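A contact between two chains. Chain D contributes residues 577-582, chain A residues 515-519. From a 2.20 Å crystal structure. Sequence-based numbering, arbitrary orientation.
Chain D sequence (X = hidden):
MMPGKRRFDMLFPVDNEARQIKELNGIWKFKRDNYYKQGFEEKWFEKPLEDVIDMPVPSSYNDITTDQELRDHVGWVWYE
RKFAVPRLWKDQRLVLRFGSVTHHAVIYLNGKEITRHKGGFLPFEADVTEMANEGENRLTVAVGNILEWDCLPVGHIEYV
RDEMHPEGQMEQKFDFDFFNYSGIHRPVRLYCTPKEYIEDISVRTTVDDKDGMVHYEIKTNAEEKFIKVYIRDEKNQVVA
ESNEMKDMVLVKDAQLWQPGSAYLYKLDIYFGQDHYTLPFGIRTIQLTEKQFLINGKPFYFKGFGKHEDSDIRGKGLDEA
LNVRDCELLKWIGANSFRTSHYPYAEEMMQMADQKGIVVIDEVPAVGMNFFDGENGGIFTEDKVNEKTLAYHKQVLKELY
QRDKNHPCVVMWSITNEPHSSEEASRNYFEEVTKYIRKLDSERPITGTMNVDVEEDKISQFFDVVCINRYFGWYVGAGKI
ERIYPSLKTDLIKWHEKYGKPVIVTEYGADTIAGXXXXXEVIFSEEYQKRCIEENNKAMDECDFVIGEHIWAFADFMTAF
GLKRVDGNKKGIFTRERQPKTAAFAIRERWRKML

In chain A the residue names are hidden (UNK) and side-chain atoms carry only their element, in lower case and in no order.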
# COMPACT_ATOMS: atom_id res chain seq x y z
N ARG D 577 -3.64 8.35 12.03
CA ARG D 577 -3.07 8.33 13.37
C ARG D 577 -2.54 6.95 13.75
O ARG D 577 -2.76 6.47 14.86
CB ARG D 577 -4.05 8.83 14.44
CG ARG D 577 -4.69 10.20 14.22
CD ARG D 577 -3.90 11.17 13.39
NE ARG D 577 -4.14 12.56 13.80
CZ ARG D 577 -4.40 13.56 12.97
NH1 ARG D 577 -4.50 13.37 11.64
NH2 ARG D 577 -4.58 14.77 13.47
N GLN D 578 -1.83 6.32 12.82
CA GLN D 578 -1.08 5.11 13.07
C GLN D 578 0.40 5.35 12.77
O GLN D 578 0.74 6.16 11.90
CB GLN D 578 -1.58 3.92 12.23
CG GLN D 578 -3.09 3.61 12.41
CD GLN D 578 -3.45 3.21 13.84
OE1 GLN D 578 -2.58 2.96 14.68
NE2 GLN D 578 -4.76 3.16 14.12
N PRO D 579 1.31 4.71 13.52
CA PRO D 579 2.72 5.08 13.43
C PRO D 579 3.44 4.46 12.25
O PRO D 579 3.21 3.30 11.90
CB PRO D 579 3.31 4.53 14.74
CG PRO D 579 2.48 3.30 15.01
CD PRO D 579 1.06 3.71 14.57
N LYS D 580 4.36 5.22 11.68
CA LYS D 580 5.34 4.67 10.77
C LYS D 580 6.53 4.16 11.59
O LYS D 580 6.62 4.36 12.80
CB LYS D 580 5.76 5.73 9.75
CG LYS D 580 4.61 6.23 8.89
CD LYS D 580 5.05 7.36 7.91
CE LYS D 580 3.87 8.28 7.52
NZ LYS D 580 4.29 9.54 6.77
N THR D 581 7.44 3.46 10.91
CA THR D 581 8.64 2.90 11.55
C THR D 581 9.33 3.89 12.48
O THR D 581 9.66 3.56 13.63
CB THR D 581 9.63 2.44 10.49
OG1 THR D 581 9.10 1.32 9.77
CG2 THR D 581 10.99 2.06 11.13
N ALA D 582 9.59 5.11 12.00
CA ALA D 582 10.41 6.06 12.76
C ALA D 582 9.80 6.39 14.12
O ALA D 582 10.54 6.68 15.08
CB ALA D 582 10.63 7.34 11.93
N UNK A 515 0.98 -2.06 6.62
CA UNK A 515 -0.10 -2.14 7.59
C UNK A 515 0.51 -1.93 8.97
O UNK A 515 1.21 -2.80 9.49
c UNK A 515 -2.87 -4.90 7.68
c UNK A 515 -0.80 -3.50 7.48
c UNK A 515 -2.25 -3.55 8.00
c UNK A 515 -2.31 -3.30 9.48
N UNK A 516 0.26 -0.75 9.57
CA UNK A 516 0.73 -0.38 10.89
C UNK A 516 -0.46 -0.17 11.82
O UNK A 516 -1.49 0.36 11.39
c UNK A 516 2.96 1.33 8.74
c UNK A 516 2.77 0.90 10.01
c UNK A 516 4.89 0.57 9.47
c UNK A 516 1.56 0.92 10.88
n UNK A 516 4.00 0.44 10.45
n UNK A 516 4.28 1.10 8.42
N UNK A 517 -0.32 -0.53 13.09
CA UNK A 517 -1.38 -0.22 14.03
C UNK A 517 -0.83 -0.14 15.45
O UNK A 517 0.07 -0.89 15.84
c UNK A 517 -2.53 -1.23 13.98
c UNK A 517 -5.07 -1.35 13.66
n UNK A 517 -7.64 -1.29 13.62
c UNK A 517 -6.37 -0.50 13.83
c UNK A 517 -3.88 -0.54 14.12
N UNK A 518 -1.41 0.78 16.22
CA UNK A 518 -1.02 0.99 17.61
C UNK A 518 -2.30 1.07 18.44
O UNK A 518 -3.08 2.02 18.29
c UNK A 518 0.90 1.68 19.95
c UNK A 518 0.13 2.73 19.16
c UNK A 518 -0.18 2.26 17.74
c UNK A 518 0.91 4.04 19.10
N UNK A 519 -2.57 0.07 19.30
CA UNK A 519 -1.83 -1.17 19.56
C UNK A 519 -1.79 -2.12 18.36
O UNK A 519 -2.68 -2.05 17.50
c UNK A 519 -3.68 -0.87 21.10
c UNK A 519 -2.61 -1.83 20.71
c UNK A 519 -3.87 0.10 19.99
O HOH W 1 -5.58 1.81 17.02

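Position 515 of chain A carries four side-chain carbons and no other element. The chain forks at the second carbon, counting outward from CA. No atom of this side chain touches the chain D stretch. Four carbons forked at the second make this Leu A515.

Position 516 has one carbon followed by a five-membered ring of three carbons and two nitrogens. That ring is an imidazole. The CA-to-CB bond points toward the chain D stretch, and CB lies 3.1 Å from Pro D579 O. One face of the ring is covered by Pro D579 O and Lys D580 CA. The residue is His A516. Its CE1 is 4.3 Å from Lys D580 CA and 4.1 Å from Thr D581 N. ND1 is 3.3 Å from Pro D579 O, but the angle is too poor for a hydrogen bond. Both ring nitrogens are hydrogen-bonded elsewhere in the structure.

Position 517 shows four carbons in a row ending in a nitrogen. There is no branch. The CA-to-CB bond points away from the chain D stretch, yet CA sits 3.5 Å from Gln D578 OE1. An unbranched four-carbon chain with a terminal nitrogen is lysine, Lys A517. Its NZ bonds elsewhere in the structure.

Position 518 again has four carbons, forked at the second. Its CA-to-CB bond points toward the chain D stretch, and CB packs 3.7 Å from Pro D579 CD. Its backbone N donates a hydrogen bond to Gln D578 OE1 at 2.9 Å. This is Leu A518, with chi1 t and chi2 p.

Position 519 has three carbons that close a ring onto the backbone N. This can only be proline, Pro A519. The peptide bond before it is cis. The side chain makes no contact with the chain D stretch.

The contact joins one side chain to a backbone and sets apolar packing beside it. Gln D578, with chi1 and chi2 both m, brings its amide group to the chain A backbone. Its OE1 accepts from Leu A518 N. Its NE2 makes a weak 3.3 Å hydrogen bond to the O of a water, and the O of the same water donates to Leu A518 O at 2.8 Å. The two ends of the amide therefore reach the N and O of one residue, one directly and one through water. Pro D579 supplies the apolar surface against Leu A518. Its backbone, with that of Lys D580, covers a face of the His A516 ring. The two stretches bury 316 Å² in total.

Chain A, residues 515-519: LHKLP
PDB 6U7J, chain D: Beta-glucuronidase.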